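Local atomic coordinates of tRNA-splicing ligase RtcB (Thermus thermophilus, PDB entry 2EPG), a protein that probably joins broken RNA ends, using GTP and manganese to link a 2',3'-cyclic phosphate or 3'-phosphate end to a 5'-hydroxyl end. Residues V98-V103 and Q291-A296. Sequence-based numbering, arbitrary orientation.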
ATOM      1  N   VAL A  98      -0.674 -19.026   4.891  1.00 25.76           N
ATOM      2  CA  VAL A  98      -0.274 -17.622   4.912  1.00 25.03           C
ATOM      3  C   VAL A  98       1.205 -17.627   4.547  1.00 25.77           C
ATOM      4  O   VAL A  98       1.981 -18.434   5.084  1.00 26.05           O
ATOM      5  CB  VAL A  98      -0.471 -16.940   6.309  1.00 24.51           C
ATOM      6  CG1 VAL A  98       0.230 -17.731   7.414  1.00 25.20           C
ATOM      7  CG2 VAL A  98       0.114 -15.501   6.260  1.00 23.53           C
ATOM      8  N   SER A  99       1.596 -16.754   3.624  1.00 25.89           N
ATOM      9  CA  SER A  99       2.987 -16.696   3.187  1.00 28.25           C
ATOM     10  C   SER A  99       3.631 -15.321   3.265  1.00 29.19           C
ATOM     11  O   SER A  99       3.174 -14.383   2.618  1.00 28.76           O
ATOM     12  CB  SER A  99       3.109 -17.191   1.759  1.00 27.74           C
ATOM     13  OG  SER A  99       4.420 -16.952   1.300  1.00 30.83           O
ATOM     14  N   PRO A 100       4.715 -15.186   4.051  1.00 29.78           N
ATOM     15  CA  PRO A 100       5.398 -13.894   4.181  1.00 30.20           C
ATOM     16  C   PRO A 100       5.787 -13.343   2.810  1.00 30.01           C
ATOM     17  O   PRO A 100       5.767 -12.134   2.582  1.00 32.26           O
ATOM     18  CB  PRO A 100       6.623 -14.233   5.030  1.00 30.98           C
ATOM     19  CG  PRO A 100       6.148 -15.372   5.875  1.00 28.84           C
ATOM     20  CD  PRO A 100       5.358 -16.210   4.895  1.00 29.69           C
ATOM     21  N   GLY A 101       6.141 -14.240   1.898  1.00 30.99           N
ATOM     22  CA  GLY A 101       6.522 -13.812   0.565  1.00 29.75           C
ATOM     23  C   GLY A 101       5.335 -13.243  -0.189  1.00 31.27           C
ATOM     24  O   GLY A 101       5.505 -12.540  -1.190  1.00 29.77           O
ATOM     25  N   GLY A 102       4.132 -13.555   0.289  1.00 29.92           N
ATOM     26  CA  GLY A 102       2.920 -13.070  -0.349  1.00 31.58           C
ATOM     27  C   GLY A 102       2.562 -11.670   0.099  1.00 31.84           C
ATOM     28  O   GLY A 102       1.658 -11.045  -0.440  1.00 31.40           O
ATOM     29  N   VAL A 103       3.267 -11.183   1.109  1.00 33.03           N
ATOM     30  CA  VAL A 103       3.029  -9.849   1.637  1.00 32.91           C
ATOM     31  C   VAL A 103       4.196  -8.952   1.213  1.00 33.83           C
ATOM     32  O   VAL A 103       4.007  -7.796   0.859  1.00 36.01           O
ATOM     33  CB  VAL A 103       2.942  -9.874   3.187  1.00 32.29           C
ATOM     34  CG1 VAL A 103       2.881  -8.449   3.736  1.00 31.42           C
ATOM     35  CG2 VAL A 103       1.711 -10.659   3.639  1.00 31.28           C
ATOM     36  N   GLN A 291      -0.340 -18.487  12.779  1.00 26.15           N
ATOM     37  CA  GLN A 291      -0.961 -17.536  13.692  1.00 26.20           C
ATOM     38  C   GLN A 291       0.032 -16.520  14.228  1.00 27.22           C
ATOM     39  O   GLN A 291      -0.296 -15.332  14.359  1.00 26.25           O
ATOM     40  CB  GLN A 291      -1.592 -18.279  14.868  1.00 28.32           C
ATOM     41  CG  GLN A 291      -2.862 -19.029  14.513  1.00 32.44           C
ATOM     42  CD  GLN A 291      -4.017 -18.082  14.268  1.00 36.34           C
ATOM     43  OE1 GLN A 291      -4.453 -17.377  15.179  1.00 38.11           O
ATOM     44  NE2 GLN A 291      -4.506 -18.045  13.034  1.00 36.76           N
ATOM     45  N   ASP A 292       1.245 -16.973  14.551  1.00 27.56           N
ATOM     46  CA  ASP A 292       2.243 -16.055  15.096  1.00 26.56           C
ATOM     47  C   ASP A 292       2.667 -15.001  14.085  1.00 26.58           C
ATOM     48  O   ASP A 292       2.764 -13.822  14.422  1.00 24.91           O
ATOM     49  CB  ASP A 292       3.469 -16.818  15.583  1.00 28.90           C
ATOM     50  CG  ASP A 292       3.229 -17.534  16.908  1.00 33.05           C
ATOM     51  OD1 ASP A 292       4.143 -18.245  17.353  1.00 35.78           O
ATOM     52  OD2 ASP A 292       2.150 -17.388  17.512  1.00 33.62           O
ATOM     53  N   TYR A 293       2.920 -15.425  12.851  1.00 27.25           N
ATOM     54  CA  TYR A 293       3.330 -14.492  11.807  1.00 29.25           C
ATOM     55  C   TYR A 293       2.239 -13.461  11.564  1.00 28.65           C
ATOM     56  O   TYR A 293       2.518 -12.261  11.414  1.00 29.65           O
ATOM     57  CB  TYR A 293       3.625 -15.220  10.484  1.00 28.70           C
ATOM     58  CG  TYR A 293       3.751 -14.257   9.304  1.00 31.70           C
ATOM     59  CD1 TYR A 293       4.804 -13.338   9.238  1.00 29.66           C
ATOM     60  CD2 TYR A 293       2.775 -14.217   8.300  1.00 31.10           C
ATOM     61  CE1 TYR A 293       4.889 -12.403   8.217  1.00 29.53           C
ATOM     62  CE2 TYR A 293       2.845 -13.272   7.265  1.00 31.83           C
ATOM     63  CZ  TYR A 293       3.905 -12.365   7.230  1.00 32.20           C
ATOM     64  OH  TYR A 293       3.977 -11.409   6.222  1.00 29.37           O
ATOM     65  N   LEU A 294       0.996 -13.925  11.530  1.00 27.69           N
ATOM     66  CA  LEU A 294      -0.123 -13.024  11.286  1.00 28.66           C
ATOM     67  C   LEU A 294      -0.193 -11.983  12.390  1.00 28.78           C
ATOM     68  O   LEU A 294      -0.435 -10.807  12.120  1.00 27.65           O
ATOM     69  CB  LEU A 294      -1.443 -13.803  11.185  1.00 26.15           C
ATOM     70  CG  LEU A 294      -1.691 -14.449   9.810  1.00 28.42           C
ATOM     71  CD1 LEU A 294      -2.859 -15.430   9.884  1.00 27.41           C
ATOM     72  CD2 LEU A 294      -1.974 -13.355   8.779  1.00 25.93           C
ATOM     73  N   GLN A 295       0.045 -12.406  13.634  1.00 28.36           N
ATOM     74  CA  GLN A 295       0.015 -11.465  14.749  1.00 27.74           C
ATOM     75  C   GLN A 295       1.167 -10.481  14.704  1.00 25.30           C
ATOM     76  O   GLN A 295       1.000  -9.315  15.033  1.00 27.53           O
ATOM     77  CB  GLN A 295       0.028 -12.215  16.079  1.00 29.26           C
ATOM     78  CG  GLN A 295      -1.281 -12.874  16.409  1.00 32.68           C
ATOM     79  CD  GLN A 295      -1.130 -13.911  17.510  1.00 35.57           C
ATOM     80  OE1 GLN A 295      -0.399 -13.703  18.478  1.00 38.37           O
ATOM     81  NE2 GLN A 295      -1.831 -15.022  17.372  1.00 36.23           N
ATOM     82  N   ALA A 296       2.342 -10.954  14.306  1.00 27.16           N
ATOM     83  CA  ALA A 296       3.534 -10.105  14.209  1.00 26.71           C
ATOM     84  C   ALA A 296       3.444  -9.176  12.982  1.00 26.51           C
ATOM     85  O   ALA A 296       3.916  -8.033  12.990  1.00 23.01           O
ATOM     86  CB  ALA A 296       4.787 -10.992  14.111  1.00 26.07           C
TER
HETATM   87  O   HOH W   1       6.166 -10.423   5.327  1.00 27.57           O
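With CG anti to the backbone N (chi1 167°), Tyr293 swings its ring off the flank of helix 288-321 and across to the loop that follows strand 97-98. Val98 branches at CB, so with chi1 54° CG1 takes the crowded position between N and the carbonyl carbon while CG2 lies anti to N, facing the ring. Val98 CG2 lies in the ring plane at its edge, 3.6 Å from Tyr293 CD2, and also meets Leu294 CD2 at 3.9 Å. Pro100 takes a face instead: its CG stands 3.9 Å from the centroid of the Tyr293 ring, 8° off the normal, a CH-pi contact that suits the compact, rigid pyrrolidine, whose somewhat polarised C-H groups can lie over the pi cloud. Proline also fits here because its restricted phi suits the second position of the type I beta turn closed by Gly102 N to Ser99 O (2.7 Å). At the far end of the ring Val103 meets the phenol tip to tip, CG2 lying 3.5 Å from Tyr293 OH. Tyr293 OH hydrogen-bonds to a water 2.6 Å away, which donates to Pro100 O over a longer 3.3 Å, so the polar tip is tied indirectly to the loop. An alanine in place of Tyr293 would probably loosen the loop from the helix, because the CH-pi contact, the edge packing on Val98 and the water bridge would all go. The loop leads toward Asp106, a predicted manganese ligand, and Val103 lies close to Asn340, predicted to bind GMP. Around this buried junction, helix 250-265 supplies Val261 and Phe264 against Pro100 and the ring of Tyr260 against Tyr293, while Leu353 of strand 350-357 packs on Val98 and Leu294, and Ala342 and Phe344 of strand 332-347 meet Val103 and Leu294 respectively.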